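Local coordinates for cellulosome anchoring protein cohesin region (Clostridium thermocellum, PDB 4DH2) that forms a type I cohesin module that binds a type I dockerin in cellulosome assembly, and may also bind carbohydrate, at residues Y15-L20 against K147-V152; P42-Q47 against F141-L146; F49-Y54 against G137-C142; Y131-F136 against L153-V158. All blocks are in the same frame, centred on the assembly; numbering follows the deposited sequence.

Contact 1 of 4, residues Y15-L20 against K147-V152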
loop_
_atom_site.group_PDB
_atom_site.type_symbol
_atom_site.label_atom_id
_atom_site.label_comp_id
_atom_site.label_asym_id
_atom_site.label_seq_id
_atom_site.Cartn_x
_atom_site.Cartn_y
_atom_site.Cartn_z
ATOM N N TYR A 15 -18.212 -5.131 2.470
ATOM C CA TYR A 15 -17.255 -6.211 2.231
ATOM C C TYR A 15 -16.070 -6.084 3.178
ATOM O O TYR A 15 -15.730 -4.996 3.655
ATOM C CB TYR A 15 -16.700 -6.167 0.805
ATOM C CG TYR A 15 -17.804 -6.026 -0.218
ATOM C CD1 TYR A 15 -18.696 -7.053 -0.445
ATOM C CD2 TYR A 15 -17.963 -4.854 -0.905
ATOM C CE1 TYR A 15 -19.744 -6.889 -1.376
ATOM C CE2 TYR A 15 -18.972 -4.690 -1.828
ATOM C CZ TYR A 15 -19.852 -5.693 -2.056
ATOM O OH TYR A 15 -20.842 -5.473 -3.004
ATOM N N ILE A 16 -15.413 -7.205 3.395
ATOM C CA ILE A 16 -14.320 -7.251 4.324
ATOM C C ILE A 16 -13.302 -8.336 3.941
ATOM O O ILE A 16 -13.634 -9.317 3.267
ATOM C CB ILE A 16 -14.913 -7.506 5.753
ATOM C CG1 ILE A 16 -13.888 -7.272 6.841
ATOM C CG2 ILE A 16 -15.494 -8.921 5.834
ATOM C CD1 ILE A 16 -14.527 -6.688 8.135
ATOM N N LEU A 17 -12.048 -8.118 4.339
ATOM C CA LEU A 17 -11.009 -9.149 4.307
ATOM C C LEU A 17 -10.103 -8.970 5.517
ATOM O O LEU A 17 -10.240 -8.021 6.308
ATOM C CB LEU A 17 -10.189 -9.107 3.011
ATOM C CG LEU A 17 -9.519 -7.763 2.710
ATOM C CD1 LEU A 17 -8.241 -7.613 3.424
ATOM C CD2 LEU A 17 -9.320 -7.642 1.194
ATOM N N ASP A 18 -9.188 -9.914 5.661
ATOM C CA ASP A 18 -8.213 -9.879 6.731
ATOM C C ASP A 18 -6.823 -9.734 6.123
ATOM O O ASP A 18 -6.524 -10.376 5.109
ATOM C CB ASP A 18 -8.251 -11.178 7.539
ATOM C CG ASP A 18 -9.542 -11.332 8.318
ATOM O OD1 ASP A 18 -9.626 -10.806 9.421
ATOM O OD2 ASP A 18 -10.451 -11.978 7.815
ATOM N N VAL A 19 -6.006 -8.898 6.759
ATOM C CA VAL A 19 -4.624 -8.708 6.359
ATOM C C VAL A 19 -3.741 -9.163 7.529
ATOM O O VAL A 19 -3.899 -8.663 8.644
ATOM C CB VAL A 19 -4.341 -7.237 6.037
ATOM C CG1 VAL A 19 -2.923 -7.048 5.612
ATOM C CG2 VAL A 19 -5.291 -6.745 4.962
ATOM N N LEU A 20 -2.811 -10.088 7.265
ATOM C CA LEU A 20 -1.974 -10.670 8.327
ATOM C C LEU A 20 -0.493 -10.550 8.029
ATOM O O LEU A 20 -0.070 -10.730 6.891
ATOM C CB LEU A 20 -2.303 -12.153 8.479
ATOM C CG LEU A 20 -3.762 -12.548 8.703
ATOM C CD1 LEU A 20 -4.461 -12.783 7.387
ATOM C CD2 LEU A 20 -3.849 -13.797 9.564
ATOM N N LYS A 147 -16.421 0.665 -4.350
ATOM C CA LYS A 147 -17.019 0.439 -3.034
ATOM C C LYS A 147 -15.915 -0.010 -2.088
ATOM O O LYS A 147 -15.034 -0.789 -2.463
ATOM C CB LYS A 147 -18.098 -0.632 -3.089
ATOM C CG LYS A 147 -19.338 -0.227 -3.881
ATOM C CD LYS A 147 -20.340 -1.383 -3.924
ATOM C CE LYS A 147 -21.056 -1.591 -2.582
ATOM N NZ LYS A 147 -22.097 -2.660 -2.681
ATOM N N PRO A 148 -15.972 0.467 -0.844
ATOM C CA PRO A 148 -14.905 0.099 0.080
ATOM C C PRO A 148 -14.982 -1.358 0.470
ATOM O O PRO A 148 -16.064 -1.952 0.559
ATOM C CB PRO A 148 -15.150 1.013 1.302
ATOM C CG PRO A 148 -16.543 1.480 1.177
ATOM C CD PRO A 148 -16.860 1.506 -0.299
ATOM N N ILE A 149 -13.807 -1.925 0.716
ATOM C CA ILE A 149 -13.676 -3.238 1.307
ATOM C C ILE A 149 -12.878 -3.002 2.593
ATOM O O ILE A 149 -11.792 -2.445 2.541
ATOM C CB ILE A 149 -12.863 -4.177 0.386
ATOM C CG1 ILE A 149 -13.588 -4.398 -0.981
ATOM C CG2 ILE A 149 -12.625 -5.479 1.081
ATOM C CD1 ILE A 149 -12.719 -5.137 -2.003
ATOM N N LEU A 150 -13.436 -3.330 3.751
ATOM C CA LEU A 150 -12.686 -3.152 4.984
ATOM C C LEU A 150 -11.581 -4.184 5.131
ATOM O O LEU A 150 -11.737 -5.333 4.750
ATOM C CB LEU A 150 -13.620 -3.289 6.184
ATOM C CG LEU A 150 -14.813 -2.358 6.129
ATOM C CD1 LEU A 150 -15.724 -2.630 7.328
ATOM C CD2 LEU A 150 -14.360 -0.934 6.124
ATOM N N ALA A 151 -10.495 -3.775 5.781
ATOM C CA ALA A 151 -9.380 -4.670 5.994
ATOM C C ALA A 151 -9.181 -4.824 7.500
ATOM O O ALA A 151 -8.896 -3.853 8.184
ATOM C CB ALA A 151 -8.118 -4.095 5.376
ATOM N N VAL A 152 -9.373 -6.028 8.008
ATOM C CA VAL A 152 -9.096 -6.271 9.407
ATOM C C VAL A 152 -7.603 -6.571 9.532
ATOM O O VAL A 152 -7.144 -7.631 9.114
ATOM C CB VAL A 152 -9.877 -7.478 9.923
ATOM C CG1 VAL A 152 -9.573 -7.677 11.440
ATOM C CG2 VAL A 152 -11.378 -7.340 9.632
#
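Tyr15-Val19 pairs with Ile149-Val152 as a parallel beta ladder, the joint between the first and last strands that closes the jelly-roll beta sandwich of the cohesin module. Ile16 lies beside Leu150, Leu17 beside Ala151 and Asp18 beside Val152. Four backbone bonds carry the ladder: Leu150 N to Tyr15 O, Leu17 N to Leu150 O, Val152 N to Leu17 O and Val19 N to Val152 O. The Ile16, Asp18, Leu150 and Val152 side chains share one face. There Ile16 CD1 reaches Val152 CG2 at 3.5 Å and Leu150 CB at 4.0 Å, while Asp18 lies alongside Val152, OD1 resting 3.4 Å from Val152 CB; its other oxygen, OD2, bonds to Asn40. Leu17 and Ala151 occupy the opposite, buried face, where both touch Phe141. Leu17 CG sits between backbone N and carbonyl carbon (chi1 56°), and its two methyls divide their contacts: CD1 meets Ala151 CB and CD2 meets Ile149 CG2, each at 4.0 Å. Val19 CG2 also meets Ala151 CB, at 3.9 Å, next to Leu17 CD1. At the loop end, the Tyr15 ring has the carbonyl oxygen of Pro148 at its edge and also meets the His44 ring. Lys147 bends at chi3 (74°), its CE lying obliquely off that of Tyr15; its ammonium, salt-bridged to Asp14, donates from NZ to Tyr15 OH at 3.1 Å.

Contact 2 of 4, residues P42-Q47 against F141-L146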
loop_
_atom_site.group_PDB
_atom_site.type_symbol
_atom_site.label_atom_id
_atom_site.label_comp_id
_atom_site.label_asym_id
_atom_site.label_seq_id
_atom_site.Cartn_x
_atom_site.Cartn_y
_atom_site.Cartn_z
ATOM N N PRO A 42 -12.892 -10.970 -0.703
ATOM C CA PRO A 42 -14.186 -11.078 -1.395
ATOM C C PRO A 42 -14.025 -11.693 -2.770
ATOM O O PRO A 42 -13.175 -11.272 -3.565
ATOM C CB PRO A 42 -14.670 -9.629 -1.501
ATOM C CG PRO A 42 -13.966 -8.908 -0.306
ATOM C CD PRO A 42 -12.606 -9.600 -0.239
ATOM N N SER A 43 -14.875 -12.661 -3.083
ATOM C CA SER A 43 -14.770 -13.327 -4.365
ATOM C C SER A 43 -15.043 -12.395 -5.528
ATOM O O SER A 43 -14.603 -12.662 -6.637
ATOM C CB SER A 43 -15.725 -14.526 -4.409
ATOM O OG SER A 43 -17.055 -14.092 -4.294
ATOM N N HIS A 44 -15.768 -11.303 -5.312
ATOM C CA HIS A 44 -16.002 -10.397 -6.433
ATOM C C HIS A 44 -14.818 -9.488 -6.740
ATOM O O HIS A 44 -14.780 -8.849 -7.796
ATOM C CB HIS A 44 -17.313 -9.620 -6.304
ATOM C CG HIS A 44 -17.254 -8.390 -5.449
ATOM N ND1 HIS A 44 -17.274 -8.438 -4.075
ATOM C CD2 HIS A 44 -17.314 -7.077 -5.782
ATOM C CE1 HIS A 44 -17.288 -7.203 -3.595
ATOM N NE2 HIS A 44 -17.313 -6.360 -4.612
ATOM N N GLY A 45 -13.844 -9.464 -5.835
ATOM C CA GLY A 45 -12.521 -8.980 -6.178
ATOM C C GLY A 45 -12.141 -7.583 -5.726
ATOM O O GLY A 45 -12.962 -6.664 -5.704
ATOM N N ILE A 46 -10.860 -7.443 -5.384
ATOM C CA ILE A 46 -10.216 -6.166 -5.113
ATOM C C ILE A 46 -9.687 -5.535 -6.414
ATOM O O ILE A 46 -8.907 -6.145 -7.156
ATOM C CB ILE A 46 -9.020 -6.365 -4.178
ATOM C CG1 ILE A 46 -9.462 -7.076 -2.886
ATOM C CG2 ILE A 46 -8.326 -5.032 -3.827
ATOM C CD1 ILE A 46 -8.308 -7.694 -2.115
ATOM N N GLN A 47 -10.105 -4.304 -6.654
ATOM C CA GLN A 47 -9.587 -3.473 -7.738
ATOM C C GLN A 47 -8.294 -2.774 -7.360
ATOM O O GLN A 47 -7.339 -2.683 -8.161
ATOM C CB GLN A 47 -10.653 -2.432 -8.093
ATOM C CG GLN A 47 -10.177 -1.255 -8.929
ATOM C CD GLN A 47 -9.918 -1.670 -10.363
ATOM O OE1 GLN A 47 -10.764 -2.291 -10.996
ATOM N NE2 GLN A 47 -8.733 -1.370 -10.858
ATOM N N PHE A 141 -8.871 -0.210 0.691
ATOM C CA PHE A 141 -9.131 -1.203 -0.356
ATOM C C PHE A 141 -10.459 -0.862 -1.013
ATOM O O PHE A 141 -11.374 -0.389 -0.347
ATOM C CB PHE A 141 -9.308 -2.606 0.226
ATOM C CG PHE A 141 -8.064 -3.235 0.787
ATOM C CD1 PHE A 141 -7.546 -4.390 0.239
ATOM C CD2 PHE A 141 -7.450 -2.702 1.899
ATOM C CE1 PHE A 141 -6.429 -4.968 0.746
ATOM C CE2 PHE A 141 -6.334 -3.309 2.432
ATOM C CZ PHE A 141 -5.818 -4.422 1.856
ATOM N N CYS A 142 -10.605 -1.154 -2.295
ATOM C CA CYS A 142 -11.903 -1.006 -2.931
ATOM C C CYS A 142 -12.128 -2.048 -4.018
ATOM O O CYS A 142 -11.178 -2.717 -4.489
ATOM C CB CYS A 142 -12.111 0.393 -3.494
ATOM S SG CYS A 142 -11.122 0.776 -5.018
ATOM N N ASP A 143 -13.400 -2.188 -4.409
ATOM C CA ASP A 143 -13.764 -3.084 -5.486
ATOM C C ASP A 143 -13.842 -2.338 -6.808
ATOM O O ASP A 143 -13.514 -1.150 -6.877
ATOM C CB ASP A 143 -15.039 -3.884 -5.198
ATOM C CG ASP A 143 -16.299 -3.083 -5.244
ATOM O OD1 ASP A 143 -16.313 -1.912 -5.680
ATOM O OD2 ASP A 143 -17.340 -3.699 -4.865
ATOM N N PHE A 144 -14.237 -3.065 -7.841
ATOM C CA PHE A 144 -14.294 -2.490 -9.191
ATOM C C PHE A 144 -15.181 -1.253 -9.252
ATOM O O PHE A 144 -14.882 -0.277 -9.971
ATOM C CB PHE A 144 -14.799 -3.507 -10.193
ATOM C CG PHE A 144 -14.861 -2.951 -11.573
ATOM C CD1 PHE A 144 -13.728 -2.907 -12.343
ATOM C CD2 PHE A 144 -16.047 -2.454 -12.080
ATOM C CE1 PHE A 144 -13.775 -2.386 -13.629
ATOM C CE2 PHE A 144 -16.097 -1.935 -13.347
ATOM C CZ PHE A 144 -14.955 -1.902 -14.117
ATOM N N ASP A 145 -16.261 -1.258 -8.463
ATOM C CA ASP A 145 -17.166 -0.127 -8.407
ATOM C C ASP A 145 -16.789 0.955 -7.416
ATOM O O ASP A 145 -17.575 1.876 -7.173
ATOM C CB ASP A 145 -18.590 -0.616 -8.111
ATOM C CG ASP A 145 -19.106 -1.550 -9.183
ATOM O OD1 ASP A 145 -19.060 -1.162 -10.386
ATOM O OD2 ASP A 145 -19.514 -2.686 -8.847
ATOM N N LEU A 146 -15.567 0.861 -6.894
ATOM C CA LEU A 146 -15.003 1.809 -5.929
ATOM C C LEU A 146 -15.695 1.748 -4.575
ATOM O O LEU A 146 -15.548 2.666 -3.745
ATOM C CB LEU A 146 -15.032 3.251 -6.442
ATOM C CG LEU A 146 -14.514 3.415 -7.883
ATOM C CD1 LEU A 146 -14.540 4.875 -8.305
ATOM C CD2 LEU A 146 -13.141 2.845 -7.999
HETATM O O HOH W 1 -14.927 -5.832 -7.727
#
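His44 NE2 donates to Asp143 OD2 at 2.7 Å, nearly straight at 165°. The oxygen lies in the imidazole plane and accepts through its anti lone pair, with ring and carboxylate planes turned 80° apart. Gln47 N bonds to Cys142 O at 2.9 Å. A water also joins the two loops, donating to Gly45 O and accepting from Phe144 N, each at 2.9 Å. On the inner side, Ile46 CD1 abuts the edge of the Phe141 ring, 4.1 Å from Phe141 CD1. Gln47 CG is anti to the backbone N (chi1 164°) and the chain then bends; OE1 ends 3.3 Å from Phe144 CD1. Farther out, each partner is positioned by a turn. Pro42-Gly45 and Asp143-Leu146 are type I turns, and Asp143 OD1 accepts from Lys147 N, which steadies the carboxylate facing His44. The Gln47 amide nitrogen NE2 is held by Asp94 OD1 and Asp95 O. Arg26 of the dockerin chain bonds to Phe144 O, makes a cation-pi contact with its ring and forms a weak bond to Gln47 OE1. The contact thus joins two loops, each with a type I turn, at one end of the cohesin jelly roll, where it forms part of the dockerin-binding surface.

Contact 3 of 4, residues F49-Y54 against G137-C142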
loop_
_atom_site.group_PDB
_atom_site.type_symbol
_atom_site.label_atom_id
_atom_site.label_comp_id
_atom_site.label_asym_id
_atom_site.label_seq_id
_atom_site.Cartn_x
_atom_site.Cartn_y
_atom_site.Cartn_z
ATOM N N PHE A 49 -5.664 -1.447 -3.775
ATOM C CA PHE A 49 -5.415 -1.248 -2.351
ATOM C C PHE A 49 -4.159 -0.478 -2.135
ATOM O O PHE A 49 -3.259 -0.465 -2.982
ATOM C CB PHE A 49 -5.391 -2.573 -1.573
ATOM C CG PHE A 49 -4.171 -3.455 -1.839
ATOM C CD1 PHE A 49 -2.953 -3.207 -1.228
ATOM C CD2 PHE A 49 -4.277 -4.546 -2.681
ATOM C CE1 PHE A 49 -1.880 -4.042 -1.453
ATOM C CE2 PHE A 49 -3.219 -5.369 -2.917
ATOM C CZ PHE A 49 -2.006 -5.119 -2.304
ATOM N N ASN A 50 -4.096 0.185 -0.985
ATOM C CA ASN A 50 -2.956 0.996 -0.602
ATOM C C ASN A 50 -2.834 0.735 0.890
ATOM O O ASN A 50 -3.808 0.936 1.647
ATOM C CB ASN A 50 -3.313 2.432 -0.975
ATOM C CG ASN A 50 -2.237 3.477 -0.690
ATOM O OD1 ASN A 50 -2.606 4.624 -0.467
ATOM N ND2 ASN A 50 -0.947 3.131 -0.735
ATOM N N LEU A 51 -1.660 0.243 1.297
ATOM C CA LEU A 51 -1.450 -0.269 2.656
ATOM C C LEU A 51 -0.038 0.140 3.094
ATOM O O LEU A 51 0.883 0.078 2.266
ATOM C CB LEU A 51 -1.573 -1.805 2.598
ATOM C CG LEU A 51 -1.310 -2.662 3.823
ATOM C CD1 LEU A 51 -2.186 -2.203 4.925
ATOM C CD2 LEU A 51 -1.649 -4.076 3.452
ATOM N N SER A 52 0.126 0.557 4.354
ATOM C CA SER A 52 1.453 0.861 4.942
ATOM C C SER A 52 1.748 -0.080 6.098
ATOM O O SER A 52 0.836 -0.399 6.917
ATOM C CB SER A 52 1.475 2.287 5.544
ATOM O OG SER A 52 1.402 3.261 4.528
ATOM N N LEU A 53 3.019 -0.450 6.203
ATOM C CA LEU A 53 3.549 -1.179 7.356
ATOM C C LEU A 53 4.703 -0.407 7.940
ATOM O O LEU A 53 5.417 0.302 7.218
ATOM C CB LEU A 53 4.108 -2.530 6.896
ATOM C CG LEU A 53 3.185 -3.570 6.303
ATOM C CD1 LEU A 53 4.016 -4.809 5.986
ATOM C CD2 LEU A 53 2.075 -3.905 7.249
ATOM N N TYR A 54 4.935 -0.575 9.242
ATOM C CA TYR A 54 6.094 0.018 9.869
ATOM C C TYR A 54 6.917 -1.081 10.501
ATOM O O TYR A 54 6.365 -2.090 10.945
ATOM C CB TYR A 54 5.679 0.947 10.972
ATOM C CG TYR A 54 4.941 2.143 10.473
ATOM C CD1 TYR A 54 5.628 3.253 10.026
ATOM C CD2 TYR A 54 3.558 2.137 10.410
ATOM C CE1 TYR A 54 4.957 4.364 9.568
ATOM C CE2 TYR A 54 2.876 3.248 9.965
ATOM C CZ TYR A 54 3.590 4.350 9.539
ATOM O OH TYR A 54 2.920 5.466 9.082
ATOM N N GLY A 137 -0.060 1.131 9.150
ATOM C CA GLY A 137 -0.638 2.451 9.073
ATOM C C GLY A 137 -1.983 2.431 8.359
ATOM O O GLY A 137 -2.833 1.531 8.513
ATOM N N GLU A 138 -2.148 3.437 7.542
ATOM C CA GLU A 138 -3.319 3.532 6.673
ATOM C C GLU A 138 -3.476 2.303 5.749
ATOM O O GLU A 138 -2.530 1.650 5.324
ATOM C CB GLU A 138 -3.271 4.824 5.846
ATOM C CG GLU A 138 -2.067 4.937 4.920
ATOM C CD GLU A 138 -2.166 4.012 3.724
ATOM O OE1 GLU A 138 -1.112 3.478 3.314
ATOM O OE2 GLU A 138 -3.294 3.827 3.198
ATOM N N SER A 139 -4.725 1.987 5.486
ATOM C CA SER A 139 -5.089 0.836 4.736
ATOM C C SER A 139 -6.394 1.204 4.055
ATOM O O SER A 139 -7.376 1.540 4.716
ATOM C CB SER A 139 -5.316 -0.334 5.685
ATOM O OG SER A 139 -5.971 -1.399 5.057
ATOM N N ASN A 140 -6.396 1.106 2.735
ATOM C CA ASN A 140 -7.557 1.443 1.929
ATOM C C ASN A 140 -7.692 0.404 0.814
ATOM O O ASN A 140 -6.717 0.157 0.095
ATOM C CB ASN A 140 -7.374 2.798 1.264
ATOM C CG ASN A 140 -7.558 3.947 2.209
ATOM O OD1 ASN A 140 -8.577 4.042 2.909
ATOM N ND2 ASN A 140 -6.585 4.854 2.226
ATOM N N PHE A 141 -8.871 -0.210 0.691
ATOM C CA PHE A 141 -9.131 -1.203 -0.356
ATOM C C PHE A 141 -10.459 -0.862 -1.013
ATOM O O PHE A 141 -11.374 -0.389 -0.347
ATOM C CB PHE A 141 -9.308 -2.606 0.226
ATOM C CG PHE A 141 -8.064 -3.235 0.787
ATOM C CD1 PHE A 141 -7.546 -4.390 0.239
ATOM C CD2 PHE A 141 -7.450 -2.702 1.899
ATOM C CE1 PHE A 141 -6.429 -4.968 0.746
ATOM C CE2 PHE A 141 -6.334 -3.309 2.432
ATOM C CZ PHE A 141 -5.818 -4.422 1.856
ATOM N N CYS A 142 -10.605 -1.154 -2.295
ATOM C CA CYS A 142 -11.903 -1.006 -2.931
ATOM C C CYS A 142 -12.128 -2.048 -4.018
ATOM O O CYS A 142 -11.178 -2.717 -4.489
ATOM C CB CYS A 142 -12.111 0.393 -3.494
ATOM S SG CYS A 142 -11.122 0.776 -5.018
HETATM O O HOH W 2 -5.252 5.401 -0.329
#
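Phe49-Ser52 runs antiparallel to Gly137-Phe141 in the dockerin-binding sheet of the cohesin sandwich. Asn50 and Asn140 form a hydrogen-bonded pair, with Asn50 N to Asn140 O and Asn140 N to Asn50 O both 2.8 Å; Phe49-Phe141 and Leu51-Ser139 are the non-hydrogen-bonded pairs beside it. Farther on, Ser52 N bonds to Glu138 O but Ser52 O takes Gly137 N, so that two residues face one, as in a beta bulge. Gly137 presents no side chain toward the partner strand; Tyr54 CE2 passes 3.7 Å from Gly137 CA. In the core, Phe49 CB lies over the Phe141 face, 3.5 Å from the centroid, displaced toward the rim; with Phe49 CG between backbone N and carbonyl carbon (chi1 71°), the two rings run side by side, planes 20° apart, slid until they barely overlap. Leu51 CD1 packs on Ser139 CB at 3.7 Å. The opposite face is polar. A water donates to Asn50 OD1 at 2.8 Å and accepts from Asn140 ND2 at 2.9 Å. Asn50 ND2 bonds to Phe91 O of strand 88-94 and to Leu64 O of the dockerin chain, whose Ile18 packs on both asparagines. The Glu138 chain bends at chi2, which places CD, and OE1 lies 2.8 Å from Ser52 OG, which also meets Glu88 OE2. One hydroxyl proton between two carboxylates cannot satisfy both, and their closeness may raise the proton affinity of one of them.

Contact 4 of 4, residues Y131-F136 against L153-V158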
loop_
_atom_site.group_PDB
_atom_site.type_symbol
_atom_site.label_atom_id
_atom_site.label_comp_id
_atom_site.label_asym_id
_atom_site.label_seq_id
_atom_site.Cartn_x
_atom_site.Cartn_y
_atom_site.Cartn_z
ATOM N N TYR A 131 11.679 -9.663 20.589
ATOM C CA TYR A 131 10.580 -9.613 19.623
ATOM C C TYR A 131 10.579 -8.270 18.930
ATOM O O TYR A 131 10.802 -7.239 19.555
ATOM C CB TYR A 131 9.238 -9.798 20.335
ATOM C CG TYR A 131 9.142 -11.108 21.065
ATOM C CD1 TYR A 131 8.770 -12.261 20.389
ATOM C CD2 TYR A 131 9.453 -11.210 22.408
ATOM C CE1 TYR A 131 8.680 -13.479 21.033
ATOM C CE2 TYR A 131 9.360 -12.435 23.074
ATOM C CZ TYR A 131 8.974 -13.566 22.370
ATOM O OH TYR A 131 8.870 -14.796 22.991
ATOM N N SER A 132 10.329 -8.256 17.631
ATOM C CA SER A 132 10.228 -6.982 16.944
ATOM C C SER A 132 8.891 -6.932 16.206
ATOM O O SER A 132 8.544 -7.848 15.474
ATOM C CB SER A 132 11.367 -6.776 15.965
ATOM O OG SER A 132 11.436 -5.419 15.582
ATOM N N LEU A 133 8.156 -5.858 16.417
ATOM C CA LEU A 133 6.775 -5.745 15.949
ATOM C C LEU A 133 6.718 -5.139 14.559
ATOM O O LEU A 133 7.469 -4.221 14.251
ATOM C CB LEU A 133 6.055 -4.820 16.949
ATOM C CG LEU A 133 4.546 -4.832 17.123
ATOM C CD1 LEU A 133 4.060 -6.175 17.594
ATOM C CD2 LEU A 133 4.185 -3.735 18.136
ATOM N N ILE A 134 5.805 -5.640 13.735
ATOM C CA ILE A 134 5.559 -5.055 12.436
ATOM C C ILE A 134 4.124 -4.545 12.502
ATOM O O ILE A 134 3.194 -5.326 12.719
ATOM C CB ILE A 134 5.754 -6.082 11.340
ATOM C CG1 ILE A 134 7.254 -6.396 11.208
ATOM C CG2 ILE A 134 5.237 -5.539 9.993
ATOM C CD1 ILE A 134 7.520 -7.608 10.444
ATOM N N THR A 135 3.960 -3.234 12.348
ATOM C CA THR A 135 2.671 -2.617 12.578
ATOM C C THR A 135 2.106 -2.065 11.285
ATOM O O THR A 135 2.760 -2.096 10.246
ATOM C CB THR A 135 2.766 -1.476 13.557
ATOM O OG1 THR A 135 3.649 -0.481 13.049
ATOM C CG2 THR A 135 3.334 -1.969 14.884
ATOM N N PHE A 136 0.896 -1.534 11.361
ATOM C CA PHE A 136 0.254 -0.987 10.169
ATOM C C PHE A 136 -0.018 0.464 10.294
ATOM O O PHE A 136 -0.239 0.965 11.390
ATOM C CB PHE A 136 -1.091 -1.626 9.973
ATOM C CG PHE A 136 -1.019 -3.016 9.563
ATOM C CD1 PHE A 136 -0.778 -3.348 8.257
ATOM C CD2 PHE A 136 -1.192 -4.027 10.485
ATOM C CE1 PHE A 136 -0.695 -4.646 7.872
ATOM C CE2 PHE A 136 -1.102 -5.328 10.090
ATOM C CZ PHE A 136 -0.870 -5.641 8.803
ATOM N N LEU A 153 -6.870 -5.645 10.105
ATOM C CA LEU A 153 -5.420 -5.766 10.173
ATOM C C LEU A 153 -4.947 -6.501 11.434
ATOM O O LEU A 153 -5.373 -6.228 12.560
ATOM C CB LEU A 153 -4.828 -4.383 10.177
ATOM C CG LEU A 153 -5.248 -3.475 9.010
ATOM C CD1 LEU A 153 -4.645 -2.114 9.154
ATOM C CD2 LEU A 153 -4.856 -4.087 7.670
ATOM N N LYS A 154 -4.062 -7.448 11.231
ATOM C CA LYS A 154 -3.465 -8.165 12.323
ATOM C C LYS A 154 -1.956 -7.987 12.254
ATOM O O LYS A 154 -1.341 -8.367 11.282
ATOM C CB LYS A 154 -3.880 -9.625 12.222
ATOM C CG LYS A 154 -5.395 -9.828 12.268
ATOM C CD LYS A 154 -5.787 -11.182 11.682
ATOM C CE LYS A 154 -7.174 -11.633 12.128
ATOM N NZ LYS A 154 -7.487 -12.969 11.535
ATOM N N GLU A 155 -1.395 -7.372 13.292
ATOM C CA GLU A 155 0.028 -7.083 13.342
ATOM C C GLU A 155 0.778 -8.388 13.487
ATOM O O GLU A 155 0.174 -9.432 13.743
ATOM C CB GLU A 155 0.339 -6.178 14.514
ATOM C CG GLU A 155 -0.192 -4.774 14.307
ATOM C CD GLU A 155 0.085 -3.811 15.461
ATOM O OE1 GLU A 155 0.384 -4.250 16.591
ATOM O OE2 GLU A 155 -0.034 -2.584 15.233
ATOM N N GLY A 156 2.085 -8.324 13.333
ATOM C CA GLY A 156 2.902 -9.523 13.399
ATOM C C GLY A 156 4.176 -9.242 14.153
ATOM O O GLY A 156 4.475 -8.093 14.483
ATOM N N LYS A 157 4.945 -10.289 14.435
ATOM C CA LYS A 157 6.175 -10.120 15.196
ATOM C C LYS A 157 7.239 -10.997 14.588
ATOM O O LYS A 157 6.928 -12.051 14.015
ATOM C CB LYS A 157 5.998 -10.557 16.657
ATOM C CG LYS A 157 5.200 -11.859 16.760
ATOM C CD LYS A 157 5.428 -12.619 18.044
ATOM C CE LYS A 157 4.556 -13.874 18.058
ATOM N NZ LYS A 157 4.531 -14.535 19.376
ATOM N N VAL A 158 8.471 -10.534 14.702
ATOM C CA VAL A 158 9.635 -11.335 14.421
ATOM C C VAL A 158 10.219 -11.683 15.780
ATOM O O VAL A 158 10.532 -10.793 16.576
ATOM C CB VAL A 158 10.695 -10.575 13.621
ATOM C CG1 VAL A 158 11.904 -11.492 13.344
ATOM C CG2 VAL A 158 10.096 -10.041 12.315
HETATM O O HOH W 3 -1.055 -1.161 13.577
#
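Ser132-Ile134 and Gly156-Val158 run antiparallel with short-segment directions 146° apart, joined by paired bonds, Ser132 N to Val158 O and Val158 N to Ser132 O, both 2.8 Å, and at Ile134-Gly156, where Ile134 N to Gly156 O is the shorter and Gly156 N to Ile134 O stretches to 3.3 Å. Leu133 and Lys157 form the non-hydrogen-bonded pair between them. Glu155 interrupts the second strand. Its extended side chain lies alongside Thr135, with OE2 3.4 Å from Thr135 CG2, and slides past the Phe136 ring in the opposite direction, the carboxylate and ring planes 25° apart. Phe136 is the main aromatic contact. With CG anti to its carbonyl carbon (chi1 -71°), the ring takes Leu153 CB over one face, 4.0 Å from the centroid and toward the rim, while Leu153 CD1 touches Phe136 CB at 3.7 Å. At the ring edge, Lys154 O approaches Phe136 CE2 to 3.3 Å. On the buried side Ile134 CD1 meets Val158 CG2 at 4.0 Å, whereas Tyr131 and Lys157 lie side by side on the exposed side. The two strands are the arms of the hairpin 129-142/149-161. Beyond it, backbone bonds tie Thr135 to Tyr54 of strand 48-54 and Lys154 to Val19 of strand 15-27, and Ile134 and Val158 both pack on Ile34 of strand 31-39.

How the contacts relate
From the N terminus, contact 1 draws strand 15-27 to the last strand, 149-161, closing a loop of 126 residues. Contacts 2 and 3 lie within that loop: the turn at 42-47 and then strand 48-54 both return to the end of strand 129-142, so the two share Phe141 and Cys142. Contact 4 closes the short hairpin loop between strands 129-142 and 149-161, and its segments alternate with those of the other three. Contacts 1, 4 and 3 together run across four neighbouring strands, 15-27, 149-161, 129-142 and 48-54, while contact 2 ties the loops at one end, about 26 Å from contact 4 between centres.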